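Local structure of halocarboxylic acid dehalogenase DehI (Pseudomonas putida, 3BJX) at residues I76-E81 and S155-S160; L195-G200 and V226-Q231. The protein probably catalyses the hydrolytic removal of halogen from 2-halocarboxylic acids. All coordinates share one frame; numbering follows the deposited sequence.

Contact 1 (I76-E81 and S155-S160)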
loop_
_atom_site.group_PDB
_atom_site.type_symbol
_atom_site.label_atom_id
_atom_site.label_comp_id
_atom_site.label_asym_id
_atom_site.label_seq_id
_atom_site.Cartn_x
_atom_site.Cartn_y
_atom_site.Cartn_z
ATOM N N ILE A 76 5.444 22.157 11.909
ATOM C CA ILE A 76 6.551 22.926 12.500
ATOM C C ILE A 76 6.470 23.043 14.015
ATOM O O ILE A 76 7.234 23.787 14.622
ATOM C CB ILE A 76 6.694 24.344 11.937
ATOM C CG1 ILE A 76 5.344 24.882 11.507
ATOM C CG2 ILE A 76 7.697 24.361 10.812
ATOM C CD1 ILE A 76 4.963 26.170 12.198
ATOM N N THR A 77 5.539 22.316 14.613
ATOM C CA THR A 77 5.399 22.296 16.042
ATOM C C THR A 77 6.513 21.444 16.635
ATOM O O THR A 77 7.002 20.508 15.980
ATOM C CB THR A 77 4.001 21.769 16.482
ATOM O OG1 THR A 77 3.884 20.376 16.184
ATOM C CG2 THR A 77 2.877 22.531 15.784
ATOM N N ARG A 78 6.939 21.799 17.850
ATOM C CA ARG A 78 7.797 20.957 18.651
ATOM C C ARG A 78 7.225 19.535 18.745
ATOM O O ARG A 78 7.977 18.568 18.689
ATOM C CB ARG A 78 7.995 21.573 20.040
ATOM C CG ARG A 78 8.702 20.690 21.089
ATOM C CD ARG A 78 10.180 20.410 20.783
ATOM N NE ARG A 78 10.925 21.658 20.643
ATOM C CZ ARG A 78 12.013 21.821 19.896
ATOM N NH1 ARG A 78 12.499 20.815 19.201
ATOM N NH2 ARG A 78 12.590 23.015 19.831
ATOM N N TYR A 79 5.904 19.419 18.886
ATOM C CA TYR A 79 5.227 18.127 18.855
ATOM C C TYR A 79 5.660 17.318 17.638
ATOM O O TYR A 79 6.155 16.204 17.800
ATOM C CB TYR A 79 3.689 18.262 18.901
ATOM C CG TYR A 79 2.957 16.916 18.904
ATOM C CD1 TYR A 79 2.319 16.446 20.044
ATOM C CD2 TYR A 79 2.922 16.107 17.751
ATOM C CE1 TYR A 79 1.643 15.185 20.044
ATOM C CE2 TYR A 79 2.256 14.869 17.735
ATOM C CZ TYR A 79 1.622 14.416 18.884
ATOM O OH TYR A 79 0.981 13.202 18.862
ATOM N N ALA A 80 5.506 17.877 16.439
ATOM C CA ALA A 80 5.863 17.159 15.225
ATOM C C ALA A 80 7.347 16.762 15.187
ATOM O O ALA A 80 7.691 15.686 14.684
ATOM C CB ALA A 80 5.482 17.940 14.000
ATOM N N GLU A 81 8.214 17.621 15.717
ATOM C CA GLU A 81 9.659 17.350 15.761
ATOM C C GLU A 81 9.987 16.201 16.726
ATOM O O GLU A 81 10.752 15.297 16.395
ATOM C CB GLU A 81 10.432 18.628 16.109
ATOM C CG GLU A 81 11.946 18.537 15.943
ATOM C CD GLU A 81 12.412 18.604 14.509
ATOM O OE1 GLU A 81 11.688 19.182 13.655
ATOM O OE2 GLU A 81 13.524 18.078 14.237
ATOM N N SER A 155 1.518 24.210 25.792
ATOM C CA SER A 155 2.077 25.309 24.982
ATOM C C SER A 155 3.464 24.977 24.380
ATOM O O SER A 155 3.779 25.383 23.263
ATOM C CB SER A 155 2.185 26.601 25.792
ATOM O OG SER A 155 1.118 26.710 26.712
ATOM N N GLU A 156 4.274 24.249 25.144
ATOM C CA GLU A 156 5.652 23.899 24.788
ATOM C C GLU A 156 5.745 23.027 23.532
ATOM O O GLU A 156 6.701 23.129 22.780
ATOM C CB GLU A 156 6.334 23.200 25.974
ATOM C CG GLU A 156 6.570 24.103 27.182
ATOM C CD GLU A 156 5.373 24.208 28.149
ATOM O OE1 GLU A 156 4.747 23.169 28.513
ATOM O OE2 GLU A 156 5.110 25.345 28.588
ATOM N N LEU A 157 4.748 22.182 23.311
ATOM C CA LEU A 157 4.720 21.318 22.137
ATOM C C LEU A 157 3.975 21.956 20.963
ATOM O O LEU A 157 4.092 21.523 19.827
ATOM C CB LEU A 157 4.108 19.970 22.495
ATOM C CG LEU A 157 4.939 19.049 23.391
ATOM C CD1 LEU A 157 4.067 17.935 23.933
ATOM C CD2 LEU A 157 6.107 18.475 22.596
ATOM N N ARG A 158 3.197 22.987 21.265
ATOM C CA ARG A 158 2.538 23.802 20.267
ATOM C C ARG A 158 3.477 24.842 19.677
ATOM O O ARG A 158 3.267 25.318 18.550
ATOM C CB ARG A 158 1.353 24.491 20.897
ATOM C CG ARG A 158 0.050 23.783 20.659
ATOM C CD ARG A 158 -1.103 24.698 20.985
ATOM N NE ARG A 158 -1.358 24.707 22.423
ATOM C CZ ARG A 158 -1.099 25.724 23.250
ATOM N NH1 ARG A 158 -0.577 26.858 22.806
ATOM N NH2 ARG A 158 -1.372 25.592 24.539
ATOM N N ALA A 159 4.504 25.207 20.449
ATOM C CA ALA A 159 5.504 26.170 20.007
ATOM C C ALA A 159 6.066 25.689 18.691
ATOM O O ALA A 159 6.135 24.495 18.442
ATOM C CB ALA A 159 6.624 26.321 21.054
ATOM N N SER A 160 6.449 26.610 17.828
ATOM C CA SER A 160 7.049 26.191 16.569
ATOM C C SER A 160 8.562 26.276 16.590
ATOM O O SER A 160 9.155 26.964 17.420
ATOM C CB SER A 160 6.451 26.933 15.369
ATOM O OG SER A 160 6.071 28.234 15.725
#
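T77 and S160 form a single backbone bridge, their CA atoms 4.3 Å apart, where the run-in to helix 78-90 meets the exit of the short helix 155-158. The bond from R78 N to A159 O, 2.9 Å long and nearly along the C=O axis, flanks the bridge on one side, and backbone bonding of I76 with I161 flanks it on the other. One residue on, Y79 N reaches L157 O, also over 2.9 Å, on a lone pair in the carbonyl plane with a C=O...N angle of 128°. Weak CA-H...O contacts line the same seam, S160 CA lying 3.1 Å from I76 O and T77 CA facing A159 O. The side chains flank these backbone bonds. R78 and L157 cross at about a right angle: with CG anti to the backbone N (chi1 171°), R78 sets its CG 3.7 Å from L157 CD2, and bends at chi2 and chi3 then lead the guanidinium away. The CB atoms of Y79 and L157 meet alongside at 4.0 Å, while the tyrosine ring leads away to L246 O, which its OH engages by a hydrogen bond. T77 is the N-cap: OG1 accepts from A80 N at 3.0 Å, having been placed between the backbone N and the carbonyl carbon (chi1 69°), and it also bonds A74 O. I76 CD1 packs on S160 CB. The first N-H groups of helix 78-90, with no carbonyl of their own helix before them, are thus paired by the carbonyls of L157 and A159 and by the T77 cap, so this surface contact rests chiefly on backbone polarity.

Contact 2 (L195-G200 and V226-Q231). With SO4 (sulfate ion), chain K.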
loop_
_atom_site.group_PDB
_atom_site.type_symbol
_atom_site.label_atom_id
_atom_site.label_comp_id
_atom_site.label_asym_id
_atom_site.label_seq_id
_atom_site.Cartn_x
_atom_site.Cartn_y
_atom_site.Cartn_z
ATOM N N LEU A 195 14.261 -5.041 -4.453
ATOM C CA LEU A 195 14.666 -5.631 -3.161
ATOM C C LEU A 195 13.659 -5.391 -2.016
ATOM O O LEU A 195 13.429 -6.267 -1.195
ATOM C CB LEU A 195 16.047 -5.135 -2.740
ATOM C CG LEU A 195 16.811 -6.009 -1.726
ATOM C CD1 LEU A 195 17.638 -7.066 -2.441
ATOM C CD2 LEU A 195 17.705 -5.149 -0.845
ATOM N N HIS A 196 13.071 -4.199 -1.983
ATOM C CA HIS A 196 12.131 -3.795 -0.946
ATOM C C HIS A 196 10.686 -4.083 -1.373
ATOM O O HIS A 196 9.736 -3.779 -0.645
ATOM C CB HIS A 196 12.283 -2.294 -0.704
ATOM C CG HIS A 196 13.572 -1.906 -0.043
ATOM N ND1 HIS A 196 14.768 -1.826 -0.724
ATOM C CD2 HIS A 196 13.839 -1.527 1.231
ATOM C CE1 HIS A 196 15.722 -1.450 0.108
ATOM N NE2 HIS A 196 15.185 -1.254 1.299
ATOM N N TYR A 197 10.543 -4.673 -2.564
ATOM C CA TYR A 197 9.263 -4.786 -3.277
ATOM C C TYR A 197 8.548 -3.453 -3.351
ATOM O O TYR A 197 7.376 -3.327 -2.953
ATOM C CB TYR A 197 8.391 -5.930 -2.713
ATOM C CG TYR A 197 9.051 -7.269 -2.940
ATOM C CD1 TYR A 197 8.990 -7.887 -4.184
ATOM C CD2 TYR A 197 9.779 -7.890 -1.926
ATOM C CE1 TYR A 197 9.622 -9.092 -4.420
ATOM C CE2 TYR A 197 10.411 -9.114 -2.145
ATOM C CZ TYR A 197 10.330 -9.707 -3.401
ATOM O OH TYR A 197 10.955 -10.922 -3.628
ATOM N N HIS A 198 9.275 -2.464 -3.862
ATOM C CA HIS A 198 8.792 -1.091 -4.016
ATOM C C HIS A 198 8.472 -0.787 -5.487
ATOM O O HIS A 198 8.963 -1.460 -6.384
ATOM C CB HIS A 198 9.880 -0.118 -3.558
ATOM C CG HIS A 198 9.973 0.059 -2.068
ATOM N ND1 HIS A 198 11.059 0.656 -1.461
ATOM C CD2 HIS A 198 9.123 -0.276 -1.068
ATOM C CE1 HIS A 198 10.858 0.698 -0.152
ATOM N NE2 HIS A 198 9.687 0.146 0.109
ATOM N N HIS A 199 7.657 0.236 -5.727
ATOM C CA HIS A 199 7.221 0.631 -7.079
ATOM C C HIS A 199 8.328 1.405 -7.809
ATOM O O HIS A 199 8.307 1.541 -9.039
ATOM C CB HIS A 199 5.976 1.507 -6.985
ATOM C CG HIS A 199 6.172 2.702 -6.103
ATOM N ND1 HIS A 199 6.306 2.598 -4.734
ATOM C CD2 HIS A 199 6.291 4.019 -6.394
ATOM C CE1 HIS A 199 6.493 3.798 -4.221
ATOM N NE2 HIS A 199 6.484 4.679 -5.206
ATOM N N GLY A 200 9.272 1.934 -7.038
ATOM C CA GLY A 200 10.366 2.715 -7.571
ATOM C C GLY A 200 11.437 2.985 -6.514
ATOM O O GLY A 200 11.288 2.613 -5.327
ATOM N N VAL A 226 18.738 -7.898 5.129
ATOM C CA VAL A 226 17.802 -7.353 6.117
ATOM C C VAL A 226 16.440 -6.959 5.576
ATOM O O VAL A 226 15.428 -7.199 6.240
ATOM C CB VAL A 226 18.386 -6.170 6.940
ATOM C CG1 VAL A 226 19.510 -6.646 7.800
ATOM C CG2 VAL A 226 18.846 -5.033 6.034
ATOM N N ALA A 227 16.416 -6.333 4.400
ATOM C CA ALA A 227 15.182 -5.864 3.797
ATOM C C ALA A 227 14.182 -7.000 3.610
ATOM O O ALA A 227 14.563 -8.116 3.259
ATOM C CB ALA A 227 15.472 -5.182 2.470
ATOM N N ARG A 228 12.903 -6.704 3.845
ATOM C CA ARG A 228 11.802 -7.672 3.729
ATOM C C ARG A 228 11.908 -8.974 4.557
ATOM O O ARG A 228 11.189 -9.939 4.291
ATOM C CB ARG A 228 11.480 -7.958 2.254
ATOM C CG ARG A 228 11.072 -6.700 1.485
ATOM C CD ARG A 228 9.583 -6.382 1.624
ATOM N NE ARG A 228 9.166 -5.748 2.874
ATOM C CZ ARG A 228 8.973 -4.436 3.049
ATOM N NH1 ARG A 228 9.221 -3.557 2.080
ATOM N NH2 ARG A 228 8.549 -3.990 4.217
ATOM N N THR A 229 12.779 -8.982 5.569
ATOM C CA THR A 229 12.816 -10.062 6.542
ATOM C C THR A 229 11.665 -9.846 7.529
ATOM O O THR A 229 11.101 -8.751 7.579
ATOM C CB THR A 229 14.169 -10.134 7.291
ATOM O OG1 THR A 229 14.428 -8.899 7.978
ATOM C CG2 THR A 229 15.330 -10.469 6.319
ATOM N N GLU A 230 11.299 -10.888 8.276
ATOM C CA GLU A 230 10.250 -10.820 9.296
ATOM C C GLU A 230 10.438 -9.641 10.241
ATOM O O GLU A 230 9.514 -8.848 10.449
ATOM C CB GLU A 230 10.262 -12.097 10.138
ATOM C CG GLU A 230 9.089 -13.025 9.965
ATOM C CD GLU A 230 9.203 -14.250 10.883
ATOM O OE1 GLU A 230 9.964 -14.181 11.889
ATOM O OE2 GLU A 230 8.535 -15.280 10.591
ATOM N N GLN A 231 11.639 -9.556 10.813
ATOM C CA GLN A 231 12.017 -8.508 11.755
ATOM C C GLN A 231 11.918 -7.105 11.138
ATOM O O GLN A 231 11.491 -6.144 11.805
ATOM C CB GLN A 231 13.422 -8.785 12.304
ATOM C CG GLN A 231 13.850 -7.872 13.454
ATOM C CD GLN A 231 14.896 -8.494 14.364
ATOM O OE1 GLN A 231 15.624 -9.415 13.965
ATOM N NE2 GLN A 231 14.979 -7.990 15.607
HETATM S S SO4 K . 9.734 -13.416 -5.067
HETATM O O1 SO4 K . 11.154 -13.132 -5.290
HETATM O O2 SO4 K . 9.504 -13.832 -3.683
HETATM O O3 SO4 K . 8.967 -12.204 -5.333
HETATM O O4 SO4 K . 9.290 -14.479 -5.965
#
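A227 CB sits over one face of the H196 imidazole in a CH-pi contact, 4.2 Å from the ring centroid, and also touches L195 CD2; A227 and H196 are both buried. Beside them R228 NH1 donates to H196 O over 2.8 Å (N-H...O 154°), the oxygen lying near the guanidinium plane. The same NH1 forms a salt bridge with D286 on helix 267-299, whose OD2 also accepts from H198 NE2, so one carboxylate oxygen ties both segments to that helix. Two helix-linking loops meet here: H196 and Y197 follow helix 183-195, which ends in a Schellman motif with Y197 at positive phi, and V226-T229 form a type II beta turn before helix 230-248, capped by T229. A leucine in place of R228 would probably leave H196 O without its donor and deprive D286, and D233 at NE, of a positive partner. The partly exposed side holds Y197 and R228. Bends at chi2 (-85°) and chi3 (78°) fold the arginine so that CG and CD pass beside Y197 CD2, CG at the ring edge in plane and 3.8 Å away. The tyrosine OH donates to O1 of a sulfate at 2.8 Å, and R244 of the second subunit adds a cation-pi contact.

Overall arrangement
Contacts 1 and 2 follow one another along the chain and lie on opposite sides of its centre, about 33 Å apart between their centres and about 21 Å between nearest atoms, so neither touches the other. Helix 230-248 links them indirectly: the turn of contact 2 leads into it, and L246, near its other end, is the residue on which Y79 of contact 1 is anchored. Their settings differ. The centre of contact 1, a surface contact that no other chain of the assembly touches, lies about 21 Å from the centre of the chain, and that of contact 2 about 15 Å. Contact 2 is partly buried, borders the second subunit, whose R146 bonds H198 O, and includes the sulfate, probably from the crystallisation liquor.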